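Local coordinates for beta-galactoside alpha-2,6-sialyltransferase (Photobacterium sp., PDB 2Z4T), which probably transfers sialic acid from a CMP-linked donor to galactosides such as lactose, forming an alpha-2,6 linkage, as a GT-B-fold glycosyltransferase, at residues F206-N217 with D258-G266; S278-Y286 with L307-L315. All coordinates share one frame; numbering follows the deposited sequence.

Contact 1: residues F206-N217 with D258-G266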
# COMPACT_ATOMS: atom_id res chain seq x y z
N PHE A 206 0.60 -1.90 15.79
CA PHE A 206 0.12 -2.46 17.02
C PHE A 206 -0.58 -1.10 17.31
O PHE A 206 -1.79 -1.04 17.52
CB PHE A 206 1.18 -2.71 18.10
CG PHE A 206 0.59 -2.84 19.51
CD1 PHE A 206 0.41 -4.09 20.09
CD2 PHE A 206 0.19 -1.70 20.23
CE1 PHE A 206 -0.16 -4.21 21.37
CE2 PHE A 206 -0.37 -1.80 21.52
CZ PHE A 206 -0.56 -3.06 22.09
N ASP A 207 0.19 0.01 17.23
CA ASP A 207 -0.32 1.38 17.39
C ASP A 207 -1.29 1.86 16.31
O ASP A 207 -2.06 2.79 16.54
CB ASP A 207 0.82 2.39 17.45
CG ASP A 207 1.51 2.44 18.81
OD1 ASP A 207 0.93 2.03 19.83
OD2 ASP A 207 2.67 2.90 18.86
N ASN A 208 -1.23 1.27 15.12
CA ASN A 208 -2.23 1.59 14.10
C ASN A 208 -3.55 0.84 14.29
O ASN A 208 -4.62 1.38 14.00
CB ASN A 208 -1.69 1.34 12.70
CG ASN A 208 -0.63 2.35 12.30
OD1 ASN A 208 -0.59 3.48 12.82
ND2 ASN A 208 0.24 1.96 11.36
N LEU A 209 -3.49 -0.41 14.76
CA LEU A 209 -4.68 -1.26 14.71
C LEU A 209 -5.36 -1.41 16.04
O LEU A 209 -6.59 -1.44 16.10
CB LEU A 209 -4.38 -2.61 14.08
CG LEU A 209 -3.86 -2.50 12.65
CD1 LEU A 209 -3.83 -3.87 12.05
CD2 LEU A 209 -4.70 -1.58 11.79
N VAL A 210 -4.56 -1.45 17.10
CA VAL A 210 -5.12 -1.62 18.43
C VAL A 210 -6.24 -0.62 18.73
O VAL A 210 -7.31 -1.04 19.15
CB VAL A 210 -4.05 -1.65 19.56
CG1 VAL A 210 -4.73 -1.50 20.94
CG2 VAL A 210 -3.24 -2.94 19.49
N PRO A 211 -6.01 0.70 18.51
CA PRO A 211 -7.11 1.61 18.90
C PRO A 211 -8.38 1.35 18.12
O PRO A 211 -9.47 1.61 18.62
CB PRO A 211 -6.56 3.01 18.59
CG PRO A 211 -5.10 2.83 18.50
CD PRO A 211 -4.87 1.45 17.96
N ILE A 212 -8.26 0.82 16.92
CA ILE A 212 -9.43 0.49 16.12
C ILE A 212 -10.08 -0.79 16.66
O ILE A 212 -11.29 -0.84 16.86
CB ILE A 212 -9.08 0.27 14.64
CG1 ILE A 212 -8.48 1.55 14.04
CG2 ILE A 212 -10.33 -0.21 13.86
CD1 ILE A 212 -7.71 1.32 12.72
N LEU A 213 -9.27 -1.81 16.90
CA LEU A 213 -9.80 -3.10 17.28
C LEU A 213 -10.45 -3.10 18.66
O LEU A 213 -11.39 -3.87 18.92
CB LEU A 213 -8.75 -4.20 17.13
CG LEU A 213 -8.47 -4.51 15.66
CD1 LEU A 213 -7.22 -5.34 15.54
CD2 LEU A 213 -9.66 -5.20 14.98
N LYS A 214 -10.00 -2.22 19.54
CA LYS A 214 -10.61 -2.22 20.84
C LYS A 214 -11.94 -1.50 20.89
O LYS A 214 -12.72 -1.73 21.78
CB LYS A 214 -9.64 -1.84 21.95
CG LYS A 214 -9.20 -0.44 22.02
CD LYS A 214 -8.17 -0.34 23.18
CE LYS A 214 -8.84 -0.06 24.53
NZ LYS A 214 -7.83 0.29 25.57
N GLU A 215 -12.22 -0.66 19.90
CA GLU A 215 -13.56 -0.09 19.73
C GLU A 215 -14.48 -1.11 19.09
O GLU A 215 -15.53 -1.43 19.63
CB GLU A 215 -13.52 1.17 18.87
CG GLU A 215 -12.80 2.33 19.50
CD GLU A 215 -13.32 2.67 20.87
OE1 GLU A 215 -14.56 2.83 21.02
OE2 GLU A 215 -12.49 2.77 21.81
N LEU A 216 -14.06 -1.62 17.94
CA LEU A 216 -14.81 -2.62 17.17
C LEU A 216 -15.12 -3.91 17.94
O LEU A 216 -16.14 -4.56 17.69
CB LEU A 216 -14.06 -2.95 15.88
CG LEU A 216 -14.04 -1.84 14.84
CD1 LEU A 216 -13.46 -2.31 13.51
CD2 LEU A 216 -15.46 -1.30 14.65
N ASN A 217 -14.22 -4.29 18.85
CA ASN A 217 -14.39 -5.49 19.64
C ASN A 217 -15.75 -5.62 20.33
O ASN A 217 -16.28 -6.73 20.43
CB ASN A 217 -13.28 -5.60 20.70
CG ASN A 217 -13.20 -7.00 21.30
OD1 ASN A 217 -12.89 -7.97 20.60
ND2 ASN A 217 -13.52 -7.10 22.59
N ASP A 258 -1.70 -13.50 24.14
CA ASP A 258 -2.56 -13.21 25.30
C ASP A 258 -2.51 -11.72 25.61
O ASP A 258 -3.53 -11.11 25.94
CB ASP A 258 -2.12 -14.02 26.53
CG ASP A 258 -2.22 -15.52 26.31
OD1 ASP A 258 -3.19 -15.98 25.67
OD2 ASP A 258 -1.33 -16.25 26.79
N TYR A 259 -1.31 -11.16 25.47
CA TYR A 259 -1.10 -9.75 25.74
C TYR A 259 -1.93 -8.92 24.78
O TYR A 259 -2.72 -8.06 25.23
CB TYR A 259 0.39 -9.39 25.63
CG TYR A 259 0.61 -7.90 25.67
CD1 TYR A 259 0.57 -7.20 26.88
CD2 TYR A 259 0.82 -7.19 24.49
CE1 TYR A 259 0.76 -5.81 26.90
CE2 TYR A 259 1.01 -5.82 24.51
CZ TYR A 259 0.99 -5.14 25.70
OH TYR A 259 1.18 -3.78 25.67
N LEU A 260 -1.77 -9.20 23.49
CA LEU A 260 -2.50 -8.50 22.44
C LEU A 260 -4.01 -8.68 22.62
O LEU A 260 -4.77 -7.71 22.57
CB LEU A 260 -2.05 -8.96 21.03
CG LEU A 260 -2.62 -8.23 19.81
CD1 LEU A 260 -2.31 -6.75 19.87
CD2 LEU A 260 -2.10 -8.79 18.50
N GLU A 261 -4.43 -9.92 22.87
CA GLU A 261 -5.83 -10.22 23.16
C GLU A 261 -6.39 -9.40 24.33
O GLU A 261 -7.48 -8.85 24.22
CB GLU A 261 -6.04 -11.71 23.42
CG GLU A 261 -7.51 -12.11 23.31
CD GLU A 261 -7.73 -13.60 23.29
OE1 GLU A 261 -6.84 -14.34 23.77
OE2 GLU A 261 -8.80 -14.02 22.78
N ASP A 262 -5.64 -9.32 25.42
CA ASP A 262 -6.05 -8.58 26.61
C ASP A 262 -6.11 -7.08 26.41
O ASP A 262 -6.96 -6.40 27.00
CB ASP A 262 -5.14 -8.90 27.80
CG ASP A 262 -5.34 -10.31 28.33
OD1 ASP A 262 -6.39 -10.93 28.02
OD2 ASP A 262 -4.45 -10.79 29.05
N VAL A 263 -5.19 -6.56 25.60
CA VAL A 263 -5.16 -5.14 25.28
C VAL A 263 -6.42 -4.77 24.47
O VAL A 263 -7.14 -3.83 24.83
CB VAL A 263 -3.84 -4.76 24.54
CG1 VAL A 263 -3.97 -3.41 23.86
CG2 VAL A 263 -2.66 -4.76 25.49
N ILE A 264 -6.70 -5.53 23.41
CA ILE A 264 -7.91 -5.34 22.60
C ILE A 264 -9.22 -5.52 23.41
O ILE A 264 -10.16 -4.74 23.25
CB ILE A 264 -7.88 -6.23 21.34
CG1 ILE A 264 -6.77 -5.76 20.38
CG2 ILE A 264 -9.24 -6.21 20.64
CD1 ILE A 264 -6.37 -6.76 19.28
N ASN A 265 -9.26 -6.53 24.28
CA ASN A 265 -10.39 -6.70 25.22
C ASN A 265 -10.51 -5.62 26.28
O ASN A 265 -11.54 -5.51 26.94
CB ASN A 265 -10.31 -8.06 25.92
CG ASN A 265 -10.82 -9.19 25.07
OD1 ASN A 265 -11.71 -9.01 24.25
ND2 ASN A 265 -10.25 -10.38 25.25
N GLY A 266 -9.46 -4.84 26.47
CA GLY A 266 -9.45 -3.79 27.47
C GLY A 266 -9.09 -4.28 28.85
O GLY A 266 -9.06 -3.49 29.79

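Contact 2: residues S278-Y286 with L307-L315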
# COMPACT_ATOMS: atom_id res chain seq x y z
N SER A 278 4.51 -8.83 19.81
CA SER A 278 3.13 -8.42 19.57
C SER A 278 2.79 -8.40 18.07
O SER A 278 1.72 -8.83 17.69
CB SER A 278 2.84 -7.05 20.19
OG SER A 278 2.63 -7.16 21.61
N VAL A 279 3.69 -7.92 17.23
CA VAL A 279 3.30 -7.70 15.84
C VAL A 279 3.04 -8.97 15.03
O VAL A 279 2.35 -8.92 14.00
CB VAL A 279 4.20 -6.68 15.08
CG1 VAL A 279 4.22 -5.37 15.84
CG2 VAL A 279 5.58 -7.20 14.85
N TYR A 280 3.57 -10.10 15.51
CA TYR A 280 3.39 -11.38 14.83
C TYR A 280 2.34 -12.29 15.46
O TYR A 280 2.49 -13.50 15.46
CB TYR A 280 4.75 -12.08 14.61
CG TYR A 280 5.67 -11.25 13.74
CD1 TYR A 280 5.36 -11.02 12.41
CD2 TYR A 280 6.82 -10.63 14.28
CE1 TYR A 280 6.18 -10.23 11.59
CE2 TYR A 280 7.64 -9.85 13.49
CZ TYR A 280 7.31 -9.65 12.14
OH TYR A 280 8.09 -8.86 11.33
N ASN A 281 1.27 -11.69 15.97
CA ASN A 281 0.15 -12.46 16.51
C ASN A 281 -1.20 -12.13 15.88
O ASN A 281 -2.21 -12.75 16.25
CB ASN A 281 0.05 -12.30 18.03
CG ASN A 281 0.91 -13.30 18.76
OD1 ASN A 281 1.96 -12.96 19.29
ND2 ASN A 281 0.47 -14.54 18.78
N TRP A 282 -1.23 -11.20 14.92
CA TRP A 282 -2.51 -10.85 14.26
C TRP A 282 -3.27 -12.09 13.78
O TRP A 282 -4.47 -12.21 13.99
CB TRP A 282 -2.34 -9.82 13.13
CG TRP A 282 -1.85 -8.47 13.63
CD1 TRP A 282 -0.68 -7.84 13.29
CD2 TRP A 282 -2.50 -7.62 14.59
NE1 TRP A 282 -0.56 -6.66 13.97
CE2 TRP A 282 -1.67 -6.49 14.77
CE3 TRP A 282 -3.70 -7.69 15.29
CZ2 TRP A 282 -2.01 -5.44 15.64
CZ3 TRP A 282 -4.03 -6.65 16.16
CH2 TRP A 282 -3.19 -5.54 16.32
N GLN A 283 -2.53 -13.02 13.19
CA GLN A 283 -3.10 -14.24 12.60
C GLN A 283 -3.68 -15.20 13.62
O GLN A 283 -4.48 -16.08 13.27
CB GLN A 283 -2.04 -14.97 11.75
CG GLN A 283 -1.04 -15.83 12.54
CD GLN A 283 0.02 -15.02 13.28
OE1 GLN A 283 -0.06 -13.80 13.39
NE2 GLN A 283 1.02 -15.72 13.81
N LYS A 284 -3.26 -15.07 14.88
CA LYS A 284 -3.80 -15.91 15.95
C LYS A 284 -5.15 -15.41 16.45
O LYS A 284 -5.84 -16.14 17.15
CB LYS A 284 -2.83 -15.98 17.12
CG LYS A 284 -1.51 -16.65 16.81
CD LYS A 284 -1.68 -18.13 16.50
CE LYS A 284 -0.58 -18.60 15.59
NZ LYS A 284 -0.42 -20.07 15.64
N LEU A 285 -5.52 -14.18 16.09
CA LEU A 285 -6.74 -13.55 16.62
C LEU A 285 -7.72 -13.16 15.55
O LEU A 285 -8.88 -12.88 15.86
CB LEU A 285 -6.40 -12.32 17.47
CG LEU A 285 -5.58 -12.51 18.76
CD1 LEU A 285 -5.00 -11.20 19.22
CD2 LEU A 285 -6.45 -13.07 19.83
N TYR A 286 -7.28 -13.13 14.30
CA TYR A 286 -8.10 -12.63 13.21
C TYR A 286 -7.66 -13.34 11.95
O TYR A 286 -6.55 -13.85 11.90
CB TYR A 286 -7.90 -11.12 13.03
CG TYR A 286 -8.35 -10.28 14.19
CD1 TYR A 286 -7.44 -9.82 15.14
CD2 TYR A 286 -9.69 -9.95 14.35
CE1 TYR A 286 -7.84 -9.06 16.23
CE2 TYR A 286 -10.12 -9.17 15.44
CZ TYR A 286 -9.18 -8.73 16.37
OH TYR A 286 -9.58 -7.97 17.45
N LEU A 307 9.38 -18.89 14.12
CA LEU A 307 8.48 -17.79 13.77
C LEU A 307 7.73 -18.08 12.48
O LEU A 307 6.52 -17.86 12.39
CB LEU A 307 9.22 -16.44 13.68
CG LEU A 307 8.32 -15.27 13.31
CD1 LEU A 307 7.29 -15.02 14.39
CD2 LEU A 307 9.13 -14.04 13.05
N ARG A 308 8.47 -18.58 11.49
CA ARG A 308 7.87 -19.04 10.24
C ARG A 308 6.74 -20.06 10.48
O ARG A 308 5.64 -19.89 9.93
CB ARG A 308 8.94 -19.51 9.25
CG ARG A 308 8.76 -20.90 8.73
CD ARG A 308 8.96 -21.02 7.26
NE ARG A 308 10.29 -21.50 6.90
CZ ARG A 308 10.83 -22.68 7.23
NH1 ARG A 308 10.18 -23.54 8.01
NH2 ARG A 308 12.05 -22.99 6.80
N ASP A 309 6.99 -21.07 11.33
CA ASP A 309 5.94 -22.02 11.78
C ASP A 309 4.76 -21.29 12.37
O ASP A 309 3.61 -21.61 12.07
CB ASP A 309 6.44 -22.98 12.88
CG ASP A 309 7.39 -24.04 12.35
OD1 ASP A 309 7.54 -24.13 11.11
OD2 ASP A 309 7.98 -24.77 13.19
N TYR A 310 5.05 -20.32 13.24
CA TYR A 310 4.04 -19.64 14.03
C TYR A 310 3.11 -18.78 13.17
O TYR A 310 1.90 -18.73 13.44
CB TYR A 310 4.71 -18.79 15.11
CG TYR A 310 3.77 -18.29 16.16
CD1 TYR A 310 3.42 -19.09 17.26
CD2 TYR A 310 3.22 -17.00 16.08
CE1 TYR A 310 2.55 -18.63 18.26
CE2 TYR A 310 2.36 -16.54 17.06
CZ TYR A 310 2.03 -17.36 18.16
OH TYR A 310 1.17 -16.90 19.13
N ILE A 311 3.67 -18.10 12.17
CA ILE A 311 2.84 -17.35 11.23
C ILE A 311 2.07 -18.30 10.30
O ILE A 311 0.97 -17.96 9.82
CB ILE A 311 3.66 -16.31 10.45
CG1 ILE A 311 4.30 -15.31 11.42
CG2 ILE A 311 2.78 -15.55 9.47
CD1 ILE A 311 5.45 -14.52 10.89
N GLY A 312 2.64 -19.50 10.07
CA GLY A 312 1.97 -20.57 9.31
C GLY A 312 1.47 -20.10 7.96
O GLY A 312 2.17 -19.38 7.24
N ASP A 313 0.25 -20.48 7.61
CA ASP A 313 -0.25 -20.15 6.28
C ASP A 313 -0.78 -18.71 6.15
O ASP A 313 -1.51 -18.41 5.22
CB ASP A 313 -1.27 -21.21 5.80
CG ASP A 313 -2.55 -21.25 6.66
OD1 ASP A 313 -2.93 -20.18 7.23
OD2 ASP A 313 -3.16 -22.35 6.78
N SER A 314 -0.41 -17.83 7.09
CA SER A 314 -0.63 -16.39 6.93
C SER A 314 0.65 -15.72 6.42
O SER A 314 0.68 -14.50 6.22
CB SER A 314 -1.08 -15.75 8.24
OG SER A 314 -2.35 -16.22 8.65
N LEU A 315 1.70 -16.50 6.21
CA LEU A 315 2.96 -15.94 5.74
C LEU A 315 2.95 -15.87 4.21
O LEU A 315 2.92 -16.90 3.53
CB LEU A 315 4.15 -16.75 6.26
CG LEU A 315 5.56 -16.29 5.93
CD1 LEU A 315 5.81 -14.88 6.43
CD2 LEU A 315 6.63 -17.28 6.47

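Contact 1: residues F206-N217 with D258-G266
Lys-214 and Ile-264 are the nearest residues across the contact, their CA atoms 4.5 Å apart; helical segments 206-216 and 258-265 cross at -56°, with axes 8.6 Å from each other. CB of Lys-214 lies 3.2 Å from the carbonyl O of Ile-264, and its CA makes a C-H...O contact with the same oxygen. Ile-264 runs alongside Leu-213, pointing the same way, and its CG2 rests 3.6 Å from Leu-213 O. One turn earlier on the first helix, CG1 of Val-210 meets CG1 of Val-263 at 3.6 Å. Phe-206 extends to the second helix because chi1 of 160° swings its ring away from its own N: CE1 lies 3.7 Å from Leu-260 CD1, beside Tyr-259 CE2, while Val-210 CG2 sits over the centre of one face of the Phe-206 ring. At the other end the amide of Asn-217 gives a weak, bent bond from ND2 to Asn-265 OD1 (3.1 Å, 128°). Gly-266 closes its helix in a Schellman motif. The hydroxyl of Tyr-259 is held by the backbone of Asp-270 and Asn-273. Helix 205-216 rests on strand 222-230 through Leu-209, Leu-213 and Leu-216, with helix 178-190 beside it; Trp-282 touches both Leu-213 and Leu-260.

Contact 2: residues S278-Y286 with L307-L315
Tyr-310 and Lys-284 form the outer part of this contact, the lysine chain laid over one face of the phenol ring. Lys-284 CE stands above the ring centre, 3.9 Å from the centroid, in a CH-pi contact. NZ is 4.3 Å from the same centroid and 13° off the ring normal, which makes a cation-pi pair. CG of the lysine passes near the tyrosine hydroxyl, and the bend at chi2 (-66°) then folds the rest of the chain over the ring. The ring edge faces segment 278-286, with the carbonyl O of Tyr-280 near its plane, 3.4 Å from Tyr-310 CE2.

Gln-283 stands with its amide perpendicular to the Tyr-310 ring. NE2 bridges two backbone carbonyls, giving hydrogen bonds to Tyr-310 O (3.2 Å, 159°) and to Tyr-280 O (3.1 Å); both oxygens lie close to the amide plane, whereas the donor stands above each carbonyl plane. These two bonds should fix the rotation of the amide. In the GT-B fold of this enzyme, the contact joins the short helical stretch that leads into strand 288-292 to the end of helix 305-311, which lies on the connection from that strand to its parallel neighbour 315-317.

Further in, the contact becomes apolar. Leu-307 crosses Tyr-280 at about a right angle: its CD1 is 3.9 Å from Tyr-280 CB, and CD2 lies over one face of the ring, opposite Val-279 CG2. Ile-311 CD1 approaches Tyr-280 CD1 to 3.8 Å, while its side chain also touches Tyr-290 and Phe-292 of strand 288-292. Ser-314 packs its side chain against Gln-283 CB and directs OG to the carbonyl O of Ala-288, in the same strand.

How the contacts relate
Both contacts are largely buried, with exposed residues at their margins, and segment 278-286 of contact 2 packs against both helices of contact 1: OH of Tyr-286, for example, lies 3.7 Å from Ile-264 CG2. Helix 249-265 of contact 1 and helix 276-279 of contact 2 are consecutive in the chain, and Ser-278 touches Tyr-259. Contact 1 is a helix-helix crossing made mostly of aliphatic and aromatic carbon, with one weak amide-amide bond across it. Contact 2 joins turns and short helices around strand 288-292, where backbone carbonyls, an amide and a lysine over a ring supplement the apolar packing.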